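Local coordinates for protein putative methyltransferase (Emericella variicolor, PDB 7DMB) that probably transfers methyl groups from S-adenosylmethionine as a trans-acting partner of a polyketide synthase in calbistrin biosynthesis, and binds S-adenosyl-L-homocysteine, at residues A[153-157]-A[158-162]; A[342-346]-A[347-351]. All coordinates share one frame; numbering follows the deposited sequence.

Contact 1 of 2, residues A[153-157]-A[158-162]; sequences VVDIV and EGRVK
D155 OD1 is gripped by two nitrogens of R160, with NH2 at 2.9 Å from OD1 and NE at 3.0 Å, across the Schellman motif that ends helix 140-157. The carboxylate and guanidinium planes stand almost perpendicular, 89° apart: OD1 lies near the guanidinium plane at its edge, whereas NE meets OD1 from above the carboxylate plane. The adjoining edge, NH1 and NH2, grips E158 OE1, which receives NH1 (2.9 Å) through its anti lone pair and NH2 from above its carboxylate, so NH2 is shared by both acids. R160 thus sits between two acids, which should damp their mutual repulsion, and its bend at chi3 (-65°) brings the guanidinium alongside V154, between the two carboxylates. CG1 of V154 touches NH2 at the guanidinium edge, and E158 OE2 is taken by the backbone N of T81. In the backbone, G159, with positive phi, donates its N to I156 O at 3.0 Å, while D155 O accepts both R160 N and V161 N. V161 then folds back on the helix: its CG1 lies 3.7 Å from I156 CG1, and one water donates to both I156 O and V161 O.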
# COMPACT_ATOMS: atom_id res chain seq x y z
N VAL A 153 14.14 17.90 -0.48
CA VAL A 153 13.02 18.36 -1.29
C VAL A 153 13.50 19.29 -2.41
O VAL A 153 13.07 19.16 -3.57
CB VAL A 153 11.95 19.02 -0.41
CG1 VAL A 153 12.52 20.20 0.36
CG2 VAL A 153 10.75 19.42 -1.25
N VAL A 154 14.44 20.19 -2.11
CA VAL A 154 14.93 21.13 -3.12
C VAL A 154 15.66 20.39 -4.24
O VAL A 154 15.37 20.59 -5.42
CB VAL A 154 15.83 22.21 -2.49
CG1 VAL A 154 16.60 22.99 -3.60
CG2 VAL A 154 15.00 23.17 -1.61
N ASP A 155 16.61 19.52 -3.89
CA ASP A 155 17.24 18.68 -4.91
C ASP A 155 16.21 17.89 -5.70
O ASP A 155 16.44 17.59 -6.88
CB ASP A 155 18.23 17.70 -4.27
CG ASP A 155 19.55 18.36 -3.91
OD1 ASP A 155 19.73 19.55 -4.21
OD2 ASP A 155 20.41 17.67 -3.32
N ILE A 156 15.09 17.53 -5.09
CA ILE A 156 14.09 16.75 -5.82
C ILE A 156 13.29 17.65 -6.76
O ILE A 156 13.21 17.38 -7.96
CB ILE A 156 13.19 15.98 -4.84
CG1 ILE A 156 14.00 14.93 -4.06
CG2 ILE A 156 12.01 15.31 -5.59
CD1 ILE A 156 13.31 14.36 -2.84
N VAL A 157 12.72 18.75 -6.25
CA VAL A 157 11.90 19.59 -7.14
C VAL A 157 12.75 20.32 -8.16
O VAL A 157 12.22 20.78 -9.18
CB VAL A 157 11.04 20.63 -6.39
CG1 VAL A 157 10.15 19.96 -5.35
CG2 VAL A 157 11.93 21.72 -5.77
N GLU A 158 14.05 20.45 -7.94
CA GLU A 158 14.90 21.06 -8.94
C GLU A 158 15.53 20.04 -9.89
O GLU A 158 16.36 20.43 -10.72
CB GLU A 158 15.97 21.92 -8.28
CG GLU A 158 15.33 23.03 -7.44
CD GLU A 158 16.26 24.17 -7.12
OE1 GLU A 158 17.50 24.05 -7.31
OE2 GLU A 158 15.74 25.21 -6.65
N GLY A 159 15.16 18.76 -9.79
CA GLY A 159 15.57 17.77 -10.78
C GLY A 159 16.99 17.28 -10.66
O GLY A 159 17.55 16.80 -11.65
N ARG A 160 17.60 17.38 -9.48
CA ARG A 160 18.95 16.87 -9.26
C ARG A 160 18.97 15.47 -8.65
O ARG A 160 19.97 14.77 -8.78
CB ARG A 160 19.74 17.83 -8.35
CG ARG A 160 20.21 19.11 -9.07
CD ARG A 160 21.18 19.91 -8.24
NE ARG A 160 20.54 20.41 -7.02
CZ ARG A 160 19.79 21.51 -6.97
NH1 ARG A 160 19.57 22.23 -8.06
NH2 ARG A 160 19.25 21.90 -5.81
N VAL A 161 17.89 15.04 -7.99
CA VAL A 161 17.83 13.70 -7.45
C VAL A 161 16.38 13.23 -7.50
O VAL A 161 15.44 14.04 -7.39
CB VAL A 161 18.43 13.62 -6.01
CG1 VAL A 161 17.51 14.23 -4.98
CG2 VAL A 161 18.74 12.16 -5.63
N LYS A 162 16.20 11.93 -7.71
CA LYS A 162 14.88 11.33 -7.74
C LYS A 162 14.42 11.01 -6.32
O LYS A 162 15.23 10.66 -5.46
CB LYS A 162 14.88 10.05 -8.58
CG LYS A 162 15.38 10.23 -10.01
CD LYS A 162 14.29 10.83 -10.89
CE LYS A 162 14.77 11.02 -12.32
NZ LYS A 162 13.67 11.55 -13.13
O HOH W 1 22.50 18.83 -5.01
O HOH W 2 13.42 14.83 -9.00

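Contact 2 of 2, residues A[342-346]-A[347-351]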
# COMPACT_ATOMS: atom_id res chain seq x y z
N PRO A 342 -5.24 9.17 -5.92
CA PRO A 342 -5.44 7.82 -6.50
C PRO A 342 -6.03 6.79 -5.54
O PRO A 342 -6.53 5.76 -6.02
CB PRO A 342 -4.03 7.42 -6.96
CG PRO A 342 -3.08 8.34 -6.30
CD PRO A 342 -3.82 9.56 -5.84
N CYS A 343 -5.99 7.02 -4.23
CA CYS A 343 -6.47 6.04 -3.26
C CYS A 343 -7.97 6.25 -3.01
O CYS A 343 -8.41 7.39 -2.86
CB CYS A 343 -5.71 6.15 -1.94
SG CYS A 343 -3.92 5.78 -2.02
N ILE A 344 -8.73 5.16 -2.96
CA ILE A 344 -10.19 5.25 -2.77
C ILE A 344 -10.61 4.29 -1.65
O ILE A 344 -9.94 3.27 -1.44
CB ILE A 344 -10.95 4.94 -4.07
CG1 ILE A 344 -10.52 3.58 -4.65
CG2 ILE A 344 -10.75 6.07 -5.08
CD1 ILE A 344 -11.45 3.03 -5.71
N PRO A 345 -11.68 4.59 -0.92
CA PRO A 345 -12.11 3.70 0.19
C PRO A 345 -12.85 2.48 -0.36
O PRO A 345 -13.15 2.44 -1.56
CB PRO A 345 -13.05 4.60 1.02
CG PRO A 345 -13.65 5.56 -0.02
CD PRO A 345 -12.52 5.80 -1.02
N PRO A 346 -13.18 1.49 0.49
CA PRO A 346 -13.77 0.24 -0.03
C PRO A 346 -15.08 0.41 -0.80
O PRO A 346 -15.30 -0.28 -1.80
CB PRO A 346 -13.96 -0.61 1.23
CG PRO A 346 -12.95 -0.11 2.19
CD PRO A 346 -12.78 1.34 1.91
N ALA A 347 -15.98 1.30 -0.34
CA ALA A 347 -17.24 1.49 -1.06
C ALA A 347 -16.98 1.84 -2.52
O ALA A 347 -17.71 1.41 -3.42
CB ALA A 347 -18.08 2.59 -0.40
N GLU A 348 -15.91 2.60 -2.78
CA GLU A 348 -15.59 2.93 -4.17
C GLU A 348 -15.02 1.72 -4.90
O GLU A 348 -15.37 1.48 -6.07
CB GLU A 348 -14.63 4.11 -4.23
CG GLU A 348 -14.60 4.84 -5.60
CD GLU A 348 -15.97 5.01 -6.27
OE1 GLU A 348 -16.07 4.80 -7.51
OE2 GLU A 348 -16.95 5.37 -5.57
N TRP A 349 -14.16 0.93 -4.25
CA TRP A 349 -13.68 -0.30 -4.87
C TRP A 349 -14.85 -1.21 -5.24
O TRP A 349 -14.94 -1.67 -6.38
CB TRP A 349 -12.70 -1.03 -3.94
CG TRP A 349 -11.33 -0.40 -3.90
CD1 TRP A 349 -10.80 0.36 -2.89
CD2 TRP A 349 -10.33 -0.46 -4.93
NE1 TRP A 349 -9.53 0.77 -3.22
CE2 TRP A 349 -9.21 0.28 -4.46
CE3 TRP A 349 -10.27 -1.05 -6.19
CZ2 TRP A 349 -8.05 0.45 -5.23
CZ3 TRP A 349 -9.11 -0.90 -6.95
CH2 TRP A 349 -8.02 -0.14 -6.47
N ASP A 350 -15.78 -1.41 -4.31
CA ASP A 350 -16.99 -2.19 -4.57
C ASP A 350 -17.68 -1.75 -5.85
O ASP A 350 -17.98 -2.57 -6.72
CB ASP A 350 -17.93 -2.08 -3.37
CG ASP A 350 -19.24 -2.81 -3.59
OD1 ASP A 350 -19.22 -4.06 -3.75
OD2 ASP A 350 -20.30 -2.14 -3.59
N ARG A 351 -17.92 -0.44 -5.99
CA ARG A 351 -18.50 0.11 -7.22
C ARG A 351 -17.73 -0.35 -8.45
O ARG A 351 -18.31 -0.80 -9.44
CB ARG A 351 -18.49 1.64 -7.16
CG ARG A 351 -19.58 2.29 -6.31
CD ARG A 351 -19.70 3.75 -6.69
NE ARG A 351 -20.02 3.90 -8.11
CZ ARG A 351 -19.87 5.02 -8.82
NH1 ARG A 351 -19.38 6.11 -8.24
NH2 ARG A 351 -20.20 5.04 -10.11
O HOH W 3 -7.13 2.47 -2.53
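The side chain of I344, in the loop before helix 346-355, packs on E348 and W349 of the first turn, where P345 is the N-cap residue. CB faces the aliphatic part of E348, 3.8 Å from E348 CB. From there CG1 takes the place between backbone N and carbonyl carbon (chi1 55°), which carries it over the indole in a CH-pi contact, 3.6 Å from the centroid of the five-membered ring of W349. CG2 leaves on the other branch and only grazes E348 CG. The tip, CD1, covers the middle of the same indole face, 3.6 Å above its plane, and also packs on E348 CG at 3.6 Å. Beyond CG, the E348 chain bends away to its carboxylate, where OE1 forms a salt bridge with R352. L291 of helix 291-301 touches both I344 and W349, while the indole packs on side chains of the neighbouring strands 306-313 (N310, E312) and 375-382 (M378) of the seven-stranded methyltransferase sheet. P345 O receives W349 N at 3.2 Å and, weakly, E348 N. P346 O accepts D350 N at 2.8 Å. At the indole edge, a water in the ring plane accepts from W349 NE1 at 3.0 Å and from I344 N.

Overall arrangement
After a few short strands the chain forms a run of helices, and contact 1 closes the turn between helix 140-157 and helix 163-168, in the helical part that precedes the seven-stranded sheet. There the end of helix 140-157 packs against helices 56-79 and 85-101. The chain then runs through the Rossmann-like sheet, and contact 2 comes after helix 319-324, joining the loop before helix 346-355 to that helix on the flank of strands 306-313 and 375-382. The two contacts are in series, neither nested nor crossing; the centres of contact 1 and contact 2 are about 32 Å apart and their nearest atoms about 17 Å. Contact 1 lies away from the S-adenosyl-L-homocysteine site, whereas the side chain of W349 in contact 2 is about 12 Å from the bound S-adenosyl-L-homocysteine.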